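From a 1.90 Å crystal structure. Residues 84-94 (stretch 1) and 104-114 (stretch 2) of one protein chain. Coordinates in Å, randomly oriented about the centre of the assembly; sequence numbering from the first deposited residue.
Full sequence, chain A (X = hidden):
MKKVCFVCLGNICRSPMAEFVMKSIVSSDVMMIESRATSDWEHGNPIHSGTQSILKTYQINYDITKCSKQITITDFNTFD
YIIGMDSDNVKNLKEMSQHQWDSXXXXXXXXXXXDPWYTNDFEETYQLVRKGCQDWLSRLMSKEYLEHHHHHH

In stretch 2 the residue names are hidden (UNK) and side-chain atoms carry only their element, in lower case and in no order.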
ATOM      1  N   GLY A  84       3.199  -2.885   5.431  1.00 19.37           N
ATOM      2  CA  GLY A  84       1.915  -3.323   5.943  1.00 18.89           C
ATOM      3  C   GLY A  84       1.135  -2.149   6.515  1.00 19.21           C
ATOM      4  O   GLY A  84       1.701  -1.224   7.091  1.00 17.96           O
ATOM      5  N   MET A  85      -0.192  -2.186   6.328  1.00 18.66           N
ATOM      6  CA  MET A  85      -1.003  -1.028   6.681  1.00 19.39           C
ATOM      7  C   MET A  85      -1.258  -0.913   8.181  1.00 20.36           C
ATOM      8  O   MET A  85      -1.518   0.198   8.662  1.00 22.40           O
ATOM      9  CB  MET A  85      -2.322  -1.051   5.884  1.00 19.04           C
ATOM     10  CG  MET A  85      -2.108  -1.012   4.361  1.00 17.64           C
ATOM     11  SD  MET A  85      -0.997   0.320   3.764  1.00 21.60           S
ATOM     12  CE  MET A  85      -1.995   1.774   4.156  1.00 20.85           C
ATOM     13  N   ASP A  86      -1.191  -2.014   8.932  1.00 20.77           N
ATOM     14  CA  ASP A  86      -1.229  -1.953  10.391  1.00 23.76           C
ATOM     15  C   ASP A  86      -0.351  -3.070  10.943  1.00 24.75           C
ATOM     16  O   ASP A  86       0.175  -3.900  10.198  1.00 20.88           O
ATOM     17  CB  ASP A  86      -2.673  -2.011  10.950  1.00 29.86           C
ATOM     18  CG  ASP A  86      -3.374  -3.378  10.741  1.00 28.76           C
ATOM     19  OD1 ASP A  86      -2.712  -4.432  10.650  1.00 27.14           O
ATOM     20  OD2 ASP A  86      -4.629  -3.393  10.704  1.00 30.80           O
ATOM     21  N   SER A  87      -0.204  -3.090  12.273  1.00 25.07           N
ATOM     22  CA  SER A  87       0.747  -4.005  12.898  1.00 28.66           C
ATOM     23  C   SER A  87       0.356  -5.461  12.691  1.00 31.88           C
ATOM     24  O   SER A  87       1.231  -6.333  12.657  1.00 31.36           O
ATOM     25  CB  SER A  87       0.873  -3.701  14.390  1.00 30.84           C
ATOM     26  OG  SER A  87      -0.344  -3.975  15.053  1.00 37.36           O
ATOM     27  N   ASP A  88      -0.944  -5.751  12.575  1.00 32.07           N
ATOM     28  CA  ASP A  88      -1.358  -7.118  12.257  1.00 32.24           C
ATOM     29  C   ASP A  88      -0.817  -7.552  10.903  1.00 26.44           C
ATOM     30  O   ASP A  88      -0.351  -8.688  10.748  1.00 26.77           O
ATOM     31  CB  ASP A  88      -2.883  -7.248  12.269  1.00 31.09           C
ATOM     32  CG  ASP A  88      -3.485  -7.063  13.652  1.00 39.69           C
ATOM     33  OD1 ASP A  88      -2.837  -7.466  14.642  1.00 42.15           O
ATOM     34  OD2 ASP A  88      -4.616  -6.526  13.740  1.00 39.62           O
ATOM     35  N   ASN A  89      -0.903  -6.675   9.895  1.00 24.78           N
ATOM     36  CA  ASN A  89      -0.354  -7.031   8.589  1.00 25.75           C
ATOM     37  C   ASN A  89       1.137  -7.284   8.690  1.00 26.80           C
ATOM     38  O   ASN A  89       1.671  -8.203   8.058  1.00 25.64           O
ATOM     39  CB  ASN A  89      -0.617  -5.929   7.562  1.00 22.46           C
ATOM     40  CG  ASN A  89      -2.056  -5.495   7.519  1.00 25.50           C
ATOM     41  OD1 ASN A  89      -2.347  -4.298   7.428  1.00 23.62           O
ATOM     42  ND2 ASN A  89      -2.972  -6.464   7.567  1.00 24.98           N
ATOM     43  N   VAL A  90       1.829  -6.467   9.485  1.00 24.58           N
ATOM     44  CA  VAL A  90       3.273  -6.606   9.620  1.00 22.01           C
ATOM     45  C   VAL A  90       3.623  -7.953  10.242  1.00 25.93           C
ATOM     46  O   VAL A  90       4.496  -8.677   9.741  1.00 30.16           O
ATOM     47  CB  VAL A  90       3.847  -5.429  10.435  1.00 23.86           C
ATOM     48  CG1 VAL A  90       5.265  -5.750  10.898  1.00 26.16           C
ATOM     49  CG2 VAL A  90       3.854  -4.168   9.583  1.00 19.70           C
ATOM     50  N   LYS A  91       2.944  -8.315  11.335  1.00 29.37           N
ATOM     51  CA  LYS A  91       3.222  -9.586  12.003  1.00 33.50           C
ATOM     52  C   LYS A  91       2.953 -10.759  11.075  1.00 33.66           C
ATOM     53  O   LYS A  91       3.769 -11.681  10.963  1.00 36.36           O
ATOM     54  CB  LYS A  91       2.373  -9.732  13.270  1.00 38.57           C
ATOM     55  CG  LYS A  91       2.577  -8.670  14.324  1.00 41.21           C
ATOM     56  CD  LYS A  91       1.544  -8.820  15.444  1.00 44.31           C
ATOM     57  CE  LYS A  91       1.289  -7.491  16.169  1.00 44.81           C
ATOM     58  NZ  LYS A  91       2.543  -6.925  16.742  1.00 47.07           N
ATOM     59  N   ASN A  92       1.806 -10.735  10.395  1.00 32.40           N
ATOM     60  CA  ASN A  92       1.463 -11.839   9.509  1.00 32.08           C
ATOM     61  C   ASN A  92       2.429 -11.930   8.340  1.00 33.88           C
ATOM     62  O   ASN A  92       2.791 -13.034   7.919  1.00 30.78           O
ATOM     63  CB  ASN A  92       0.025 -11.692   9.022  1.00 31.69           C
ATOM     64  CG  ASN A  92      -0.976 -12.010  10.102  1.00 35.56           C
ATOM     65  OD1 ASN A  92      -0.777 -12.939  10.881  1.00 40.53           O
ATOM     66  ND2 ASN A  92      -2.052 -11.233  10.169  1.00 33.30           N
ATOM     67  N   LEU A  93       2.878 -10.781   7.818  1.00 32.42           N
ATOM     68  CA  LEU A  93       3.868 -10.803   6.742  1.00 28.15           C
ATOM     69  C   LEU A  93       5.143 -11.505   7.177  1.00 31.99           C
ATOM     70  O   LEU A  93       5.772 -12.211   6.378  1.00 31.34           O
ATOM     71  CB  LEU A  93       4.186  -9.385   6.279  1.00 27.96           C
ATOM     72  CG  LEU A  93       3.207  -8.779   5.265  1.00 23.64           C
ATOM     73  CD1 LEU A  93       3.402  -7.263   5.203  1.00 23.41           C
ATOM     74  CD2 LEU A  93       3.417  -9.402   3.906  1.00 22.31           C
ATOM     75  N   LYS A  94       5.545 -11.318   8.438  1.00 32.26           N
ATOM     76  CA  LYS A  94       6.792 -11.919   8.900  1.00 33.99           C
ATOM     77  C   LYS A  94       6.640 -13.422   9.124  1.00 33.34           C
ATOM     78  O   LYS A  94       7.533 -14.195   8.757  1.00 36.99           O
ATOM     79  CB  LYS A  94       7.275 -11.212  10.169  1.00 29.20           C
ATOM     80  CG  LYS A  94       7.859  -9.818   9.914  1.00 26.81           C
ATOM     81  CD  LYS A  94       8.227  -9.144  11.219  1.00 29.12           C
ATOM     82  CE  LYS A  94       8.758  -7.738  11.004  1.00 26.87           C
ATOM     83  NZ  LYS A  94       8.952  -7.042  12.294  1.00 26.87           N
ATOM     84  N   UNK A 104      12.928  -6.032   4.891  1.00 25.83           N
ATOM     85  CA  UNK A 104      12.139  -5.310   3.896  1.00 22.95           C
ATOM     86  C   UNK A 104      10.705  -5.027   4.344  1.00 24.10           C
ATOM     87  O   UNK A 104       9.939  -4.440   3.573  1.00 22.20           O
ATOM     88  c   UNK A 104      12.298  -8.165   1.204  1.00 33.46           C
ATOM     89  c   UNK A 104      13.438  -7.869   0.227  1.00 31.45           C
ATOM     90  c   UNK A 104      12.488  -7.500   2.576  1.00 33.41           C
ATOM     91  n   UNK A 104      13.273  -8.673  -1.037  1.00 28.14           N
ATOM     92  c   UNK A 104      12.134  -6.043   2.545  1.00 27.92           C
ATOM     93  N   UNK A 105      10.327  -5.383   5.569  1.00 21.74           N
ATOM     94  CA  UNK A 105       8.940  -5.248   6.018  1.00 21.51           C
ATOM     95  C   UNK A 105       8.816  -4.056   6.962  1.00 24.56           C
ATOM     96  O   UNK A 105       9.544  -3.957   7.962  1.00 20.11           O
ATOM     97  c   UNK A 105       8.453  -6.552   6.665  1.00 20.81           C
ATOM     98  c   UNK A 105       8.147  -9.066   6.130  1.00 26.38           C
ATOM     99  c   UNK A 105       7.043  -6.401   7.207  1.00 22.23           C
ATOM    100  c   UNK A 105       8.511  -7.681   5.609  1.00 22.98           C
ATOM    101  N   UNK A 106       7.881  -3.152   6.641  1.00 23.92           N
ATOM    102  CA  UNK A 106       7.699  -1.875   7.317  1.00 19.42           C
ATOM    103  C   UNK A 106       6.237  -1.674   7.694  1.00 21.21           C
ATOM    104  O   UNK A 106       5.329  -2.193   7.043  1.00 21.98           O
ATOM    105  c   UNK A 106      12.183  -0.508   5.029  1.00 24.01           C
ATOM    106  c   UNK A 106       9.548  -0.634   5.957  1.00 23.42           C
ATOM    107  c   UNK A 106      11.290  -1.390   4.454  1.00 22.31           C
ATOM    108  c   UNK A 106      10.462   0.257   6.523  1.00 24.54           C
ATOM    109  c   UNK A 106       8.100  -0.679   6.430  1.00 19.91           C
ATOM    110  o   UNK A 106      13.479  -0.481   4.545  1.00 27.51           O
ATOM    111  c   UNK A 106       9.981  -1.438   4.908  1.00 22.91           C
ATOM    112  c   UNK A 106      11.789   0.315   6.069  1.00 23.43           C
ATOM    113  N   UNK A 107       6.018  -0.877   8.731  1.00 19.04           N
ATOM    114  CA  UNK A 107       4.687  -0.393   9.070  1.00 20.68           C
ATOM    115  C   UNK A 107       4.415   0.905   8.316  1.00 21.73           C
ATOM    116  O   UNK A 107       5.240   1.823   8.335  1.00 21.43           O
ATOM    117  c   UNK A 107       2.142  -0.741  10.796  1.00 19.38           C
ATOM    118  c   UNK A 107       3.273   0.617  12.562  1.00 25.07           C
ATOM    119  c   UNK A 107       3.200   0.312  11.068  1.00 21.57           C
ATOM    120  c   UNK A 107       4.569  -0.170  10.578  1.00 20.74           C
ATOM    121  N   UNK A 108       3.241   0.987   7.678  1.00 18.46           N
ATOM    122  CA  UNK A 108       2.909   2.152   6.858  1.00 18.87           C
ATOM    123  C   UNK A 108       3.045   3.468   7.620  1.00 22.12           C
ATOM    124  O   UNK A 108       3.560   4.450   7.072  1.00 20.90           O
ATOM    125  c   UNK A 108       1.442   3.173   4.071  1.00 20.20           C
ATOM    126  c   UNK A 108       1.488   2.018   6.295  1.00 16.13           C
ATOM    127  c   UNK A 108       1.086   3.160   5.413  1.00 17.34           C
ATOM    128  c   UNK A 108      -0.057   5.260   5.103  1.00 20.38           C
ATOM    129  c   UNK A 108       0.325   5.272   3.762  1.00 20.06           C
ATOM    130  c   UNK A 108       1.070   4.225   3.246  1.00 18.81           C
ATOM    131  c   UNK A 108       0.323   4.212   5.917  1.00 19.97           C
ATOM    132  N   UNK A 109       2.559   3.522   8.860  1.00 17.40           N
ATOM    133  CA  UNK A 109       2.697   4.718   9.670  1.00 24.59           C
ATOM    134  C   UNK A 109       2.616   4.315  11.135  1.00 24.70           C
ATOM    135  O   UNK A 109       1.840   3.431  11.500  1.00 25.44           O
ATOM    136  c   UNK A 109       0.218   5.425   9.794  1.00 30.80           C
ATOM    137  c   UNK A 109       1.623   5.772   9.326  1.00 29.23           C
ATOM    138  c   UNK A 109      -0.808   6.513   9.400  1.00 32.37           C
ATOM    139  c   UNK A 109      -0.932   8.225  11.180  1.00 38.45           C
ATOM    140  n   UNK A 109      -0.516   7.824   9.979  1.00 34.88           N
ATOM    141  n   UNK A 109      -1.646   7.410  11.944  1.00 37.69           N
ATOM    142  n   UNK A 109      -0.625   9.438  11.625  1.00 40.52           N
ATOM    143  N   UNK A 110       3.438   4.950  11.963  1.00 27.61           N
ATOM    144  CA  UNK A 110       3.435   4.633  13.383  1.00 29.22           C
ATOM    145  C   UNK A 110       2.066   4.924  13.986  1.00 26.09           C
ATOM    146  O   UNK A 110       1.445   5.948  13.689  1.00 30.95           O
ATOM    147  c   UNK A 110       4.533   5.429  14.093  1.00 26.68           C
ATOM    148  c   UNK A 110       5.929   4.973  13.659  1.00 22.29           C
ATOM    149  c   UNK A 110       6.175   3.518  13.998  1.00 23.83           C
ATOM    150  o   UNK A 110       6.105   3.164  15.192  1.00 23.60           O
ATOM    151  o   UNK A 110       6.423   2.707  13.072  1.00 24.73           O
ATOM    152  N   UNK A 111       1.589   3.998  14.819  1.00 27.93           N
ATOM    153  CA  UNK A 111       0.211   4.024  15.291  1.00 39.40           C
ATOM    154  C   UNK A 111      -0.778   3.319  14.374  1.00 43.47           C
ATOM    155  O   UNK A 111      -1.691   2.625  14.840  1.00 48.21           O
ATOM    156  N   UNK A 112      -0.635   3.518  13.069  1.00 39.31           N
ATOM    157  CA  UNK A 112      -1.335   2.721  12.080  1.00 37.13           C
ATOM    158  C   UNK A 112      -2.398   3.524  11.348  1.00 29.86           C
ATOM    159  O   UNK A 112      -2.618   4.709  11.597  1.00 31.40           O
ATOM    160  N   UNK A 113      -3.039   2.846  10.407  1.00 32.83           N
ATOM    161  CA  UNK A 113      -4.149   3.405   9.642  1.00 29.12           C
ATOM    162  C   UNK A 113      -5.424   2.713  10.111  1.00 25.62           C
ATOM    163  O   UNK A 113      -5.521   1.483  10.009  1.00 26.23           O
ATOM    164  c   UNK A 113      -5.119   3.750   7.369  1.00 26.07           C
ATOM    165  c   UNK A 113      -2.673   3.943   7.695  1.00 22.10           C
ATOM    166  c   UNK A 113      -3.936   3.223   8.133  1.00 26.43           C
ATOM    167  N   UNK A 114      -6.396   3.442  10.658  1.00 28.91           N
ATOM    168  CA  UNK A 114      -7.650   2.805  11.082  1.00 27.18           C
ATOM    169  C   UNK A 114      -8.257   2.000   9.941  1.00 25.88           C
ATOM    170  O   UNK A 114      -8.195   2.392   8.775  1.00 25.36           O
ATOM    171  c   UNK A 114      -8.536   3.990  11.481  1.00 25.65           C
ATOM    172  c   UNK A 114      -7.563   5.080  11.827  1.00 31.68           C
ATOM    173  c   UNK A 114      -6.403   4.895  10.893  1.00 29.09           C
TER
HETATM  174  O   HOH W   1      -5.623  -0.810  12.282  1.00 38.76           O

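Position 104 carries four carbons in a row ending in a nitrogen, the unbranched amine chain of lysine. It touches nothing on stretch 1, so Lys 104 is assigned from its atoms alone.

Position 105 has four side-chain carbons, forked at the first, with one arm two carbons long. A fork at CB with unequal arms is isoleucine. The CA-to-CB bond of Ile 105 points toward the helix 87-94: CG2 lies 4.1 Å from Val 90 CG1, and CD1 lies 4.0 Å from Leu 93 CB and 3.9 Å from Lys 94 CG.

At position 106 one carbon leads to a six-carbon ring bearing an oxygen, which defines tyrosine. Its CA-to-CB bond points away from stretch 1, and the backbone makes the contact: Gly 84 N donates to Tyr 106 O at 2.8 Å with an N-H...O angle of 154°. Val 90 CG2 also approaches Tyr 106 O, at 3.5 Å.

Position 107 again has four carbons, but forked at the second, hence leucine. Leu 107 pairs with Gly 84 in a parallel bridge, CA to CA 5.1 Å. With chi1 t and chi2 p, its CD1 reaches 3.4 Å from Asp 86 C, 3.6 Å from Ser 87 N and 4.0 Å from Val 90 CG2, packing against the start of the helix.

Position 108 shows one carbon and a six-carbon ring without oxygen: phenylalanine. Phe 108 N donates to Gly 84 O at 2.8 Å and 152°. Met 85 CE sits 3.7 Å from the centroid of the Phe 108 ring and 14° off its normal, a CH-pi contact over one face.

Position 109 has three carbons, a nitrogen, then a carbon carrying two more nitrogens, a guanidinium; this is arginine. It makes no contact with stretch 1. Instead Arg 109 NH1 donates to the backbone O of position 112 at 2.9 Å, spanning the type II turn from 109 to 112.

Position 110 has three carbons, the third carrying two oxygens: glutamate, out of reach of stretch 1.

Position 111 has no side-chain atoms and is glycine. Its phi/psi of 87/-42° would jam a CB against the preceding carbonyl oxygen.

Position 112 also lacks a side chain, so it too is glycine. At phi/psi 111/178° a CB would meet the same obstacle; CA lies 4.3 Å from Met 85 O.

At position 113 one carbon carries two others, as in valine. Val 113 CG2 is 4.2 Å from Met 85 CE. Water 1 donates to Val 113 O and Asp 86 OD2, both at 3.2 Å.

Position 114 has three carbons closing a ring onto the backbone N, hence proline, and does not touch stretch 1.

The contact buries 551 Å², both sides summed. Two backbone hydrogen bonds hold Gly 84 between Tyr 106 O and Phe 108 N, while the helix, running nearly antiparallel to strand 105-107 (168°), supplies Val 90 and Leu 93 for apolar packing. Met 85 extends that packing to Phe 108 and Val 113.

Stretch 2 (104-114) KIYLFREGGVP
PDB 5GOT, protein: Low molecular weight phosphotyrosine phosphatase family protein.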